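Local coordinates for protein cellulase IBT99 (Metagenomes, PDB 6WBT) that probably hydrolyses 6-phospho-alpha-glucosides as a family 4 glycosidase, with NAD, manganese and glucose 6-phosphate bound in its active site, at residues Y196-N200 and T358-P362. Coordinates in Å, arbitrary orientation, origin at the centre of the assembly. Numbering follows the deposited sequence.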
ATOM      1  N   TYR A 196      18.510 -13.202   2.657  1.00 44.34           N
ATOM      2  CA  TYR A 196      18.883 -12.547   1.411  1.00 42.49           C
ATOM      3  C   TYR A 196      17.656 -11.890   0.795  1.00 42.31           C
ATOM      4  O   TYR A 196      16.536 -12.386   0.931  1.00 44.86           O
ATOM      5  CB  TYR A 196      19.508 -13.569   0.450  1.00 42.98           C
ATOM      6  CG  TYR A 196      19.950 -13.035  -0.892  1.00 42.57           C
ATOM      7  CD1 TYR A 196      19.068 -12.986  -1.963  1.00 43.42           C
ATOM      8  CD2 TYR A 196      21.257 -12.617  -1.099  1.00 41.53           C
ATOM      9  CE1 TYR A 196      19.469 -12.513  -3.195  1.00 44.15           C
ATOM     10  CE2 TYR A 196      21.668 -12.143  -2.329  1.00 42.46           C
ATOM     11  CZ  TYR A 196      20.769 -12.094  -3.374  1.00 43.84           C
ATOM     12  OH  TYR A 196      21.170 -11.624  -4.604  1.00 45.39           O
ATOM     13  N   PHE A 197      17.875 -10.760   0.122  1.00 40.23           N
ATOM     14  CA  PHE A 197      16.802 -10.090  -0.599  1.00 40.67           C
ATOM     15  C   PHE A 197      17.402  -9.286  -1.742  1.00 43.89           C
ATOM     16  O   PHE A 197      18.603  -9.006  -1.765  1.00 43.84           O
ATOM     17  CB  PHE A 197      15.971  -9.180   0.317  1.00 37.39           C
ATOM     18  CG  PHE A 197      16.630  -7.863   0.636  1.00 35.80           C
ATOM     19  CD1 PHE A 197      16.380  -6.739  -0.138  1.00 35.28           C
ATOM     20  CD2 PHE A 197      17.487  -7.747   1.716  1.00 36.17           C
ATOM     21  CE1 PHE A 197      16.984  -5.531   0.152  1.00 35.03           C
ATOM     22  CE2 PHE A 197      18.090  -6.539   2.013  1.00 35.68           C
ATOM     23  CZ  PHE A 197      17.839  -5.430   1.231  1.00 35.28           C
ATOM     24  N   GLY A 198      16.543  -8.906  -2.688  1.00 46.22           N
ATOM     25  CA  GLY A 198      16.924  -8.120  -3.838  1.00 45.18           C
ATOM     26  C   GLY A 198      16.455  -8.781  -5.113  1.00 46.32           C
ATOM     27  O   GLY A 198      15.585  -9.659  -5.098  1.00 46.02           O
ATOM     28  N   LEU A 199      17.031  -8.347  -6.228  1.00 47.37           N
ATOM     29  CA  LEU A 199      16.757  -8.931  -7.531  1.00 49.85           C
ATOM     30  C   LEU A 199      17.882  -9.889  -7.916  1.00 53.75           C
ATOM     31  O   LEU A 199      18.897 -10.003  -7.226  1.00 54.32           O
ATOM     32  CB  LEU A 199      16.595  -7.838  -8.591  1.00 47.54           C
ATOM     33  CG  LEU A 199      15.532  -6.771  -8.317  1.00 47.08           C
ATOM     34  CD1 LEU A 199      15.462  -5.778  -9.467  1.00 48.18           C
ATOM     35  CD2 LEU A 199      14.173  -7.408  -8.072  1.00 47.33           C
ATOM     36  N   ASN A 200      17.686 -10.585  -9.033  1.00 55.92           N
ATOM     37  CA  ASN A 200      18.711 -11.500  -9.520  1.00 57.31           C
ATOM     38  C   ASN A 200      19.960 -10.721  -9.912  1.00 61.14           C
ATOM     39  O   ASN A 200      19.892  -9.764 -10.689  1.00 61.07           O
ATOM     40  CB  ASN A 200      18.186 -12.307 -10.707  1.00 57.39           C
ATOM     41  CG  ASN A 200      19.219 -13.271 -11.261  1.00 57.48           C
ATOM     42  OD1 ASN A 200      19.652 -13.149 -12.406  1.00 58.09           O
ATOM     43  ND2 ASN A 200      19.625 -14.234 -10.443  1.00 56.49           N
ATOM     44  N   THR A 358       9.882  -9.182  -9.391  1.00 36.45           N
ATOM     45  CA  THR A 358      10.386 -10.541  -9.199  1.00 38.83           C
ATOM     46  C   THR A 358      11.620 -10.469  -8.312  1.00 41.68           C
ATOM     47  O   THR A 358      12.744 -10.291  -8.781  1.00 42.55           O
ATOM     48  CB  THR A 358      10.687 -11.204 -10.537  1.00 38.28           C
ATOM     49  OG1 THR A 358      11.341 -10.268 -11.403  1.00 38.30           O
ATOM     50  CG2 THR A 358       9.401 -11.687 -11.186  1.00 40.17           C
ATOM     51  N   VAL A 359      11.403 -10.613  -7.012  1.00 41.28           N
ATOM     52  CA  VAL A 359      12.468 -10.518  -6.022  1.00 41.00           C
ATOM     53  C   VAL A 359      13.079 -11.893  -5.802  1.00 42.46           C
ATOM     54  O   VAL A 359      12.443 -12.929  -6.026  1.00 41.34           O
ATOM     55  CB  VAL A 359      11.939  -9.922  -4.702  1.00 40.28           C
ATOM     56  CG1 VAL A 359      11.508  -8.479  -4.910  1.00 39.44           C
ATOM     57  CG2 VAL A 359      10.782 -10.757  -4.174  1.00 39.17           C
ATOM     58  N   GLU A 360      14.333 -11.899  -5.357  1.00 45.96           N
ATOM     59  CA  GLU A 360      15.083 -13.119  -5.068  1.00 47.61           C
ATOM     60  C   GLU A 360      15.206 -13.237  -3.552  1.00 44.67           C
ATOM     61  O   GLU A 360      16.037 -12.565  -2.933  1.00 45.60           O
ATOM     62  CB  GLU A 360      16.449 -13.086  -5.751  1.00 51.09           C
ATOM     63  CG  GLU A 360      17.312 -14.311  -5.501  1.00 57.12           C
ATOM     64  CD  GLU A 360      18.527 -14.358  -6.409  1.00 62.38           C
ATOM     65  OE1 GLU A 360      18.384 -14.773  -7.579  1.00 64.31           O
ATOM     66  OE2 GLU A 360      19.625 -13.971  -5.958  1.00 63.90           O
ATOM     67  N   ILE A 361      14.378 -14.091  -2.958  1.00 40.88           N
ATOM     68  CA  ILE A 361      14.274 -14.208  -1.504  1.00 41.81           C
ATOM     69  C   ILE A 361      14.248 -15.679  -1.121  1.00 45.61           C
ATOM     70  O   ILE A 361      13.946 -16.548  -1.951  1.00 48.88           O
ATOM     71  CB  ILE A 361      13.015 -13.497  -0.965  1.00 38.71           C
ATOM     72  CG1 ILE A 361      11.764 -14.014  -1.678  1.00 35.85           C
ATOM     73  CG2 ILE A 361      13.143 -11.988  -1.123  1.00 37.15           C
ATOM     74  CD1 ILE A 361      10.478 -13.437  -1.142  1.00 35.96           C
ATOM     75  N   PRO A 362      14.577 -15.994   0.136  1.00 45.93           N
ATOM     76  CA  PRO A 362      14.522 -17.395   0.572  1.00 45.28           C
ATOM     77  C   PRO A 362      13.096 -17.922   0.595  1.00 45.01           C
ATOM     78  O   PRO A 362      12.155 -17.216   0.964  1.00 43.09           O
ATOM     79  CB  PRO A 362      15.124 -17.355   1.982  1.00 44.77           C
ATOM     80  CG  PRO A 362      14.941 -15.947   2.431  1.00 44.10           C
ATOM     81  CD  PRO A 362      15.119 -15.123   1.193  1.00 45.54           C
TER
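The shortest polar link joins two backbones: E360 N donates to G198 O at 2.6 Å, with an N-H...O angle of 175°, so it is both short and nearly linear. The second hydrogen bond runs between side chains, N200 ND2 to E360 OE1 at 3.2 Å and 171°. The E360 CA-to-CB bond points toward 196-200, and with chi1 and chi2 both t the chain reaches out so that OE2 lies 3.1 Å from Y196 OH, a hydroxyl that is hydrogen-bonded to N264. E360 thus meets residues from both ends of 196-200, and accordingly has the largest buried area of the contact, 114 Å². The N200 side chain lies about 4 Å from the bound manganese and touches C171, a metal ligand, so its bond ties the E360 carboxylate to a residue beside the metal site.

The segments run roughly antiparallel, 146° apart end to end, with F197 opposite I361 (CA-CA 4.9 Å) and L199 opposite V359 (4.8 Å). A CA-H...O contact, F197 CA to E360 O at 3.5 Å, lies beside the backbone bond. At G198 the chain turns a corner, with phi/psi 128/-163 that would jam a CB against the preceding carbonyl. F197 CB meets I361 CG2 at 4.2 Å.

Both segments belong to the LDH-like C-terminal domain of family 4 glycosidases. Strand 358-366 bonds to strand 338-345 (V359 with V344, I361 with V342) in the mixed sheet that includes the parallel Rossmann strands, whereas F197 pairs with W204 in a separate antiparallel sheet. The contact therefore bridges two sheets, with helix 380-402 packing on F197 and L199 and helix 151-161 against N200.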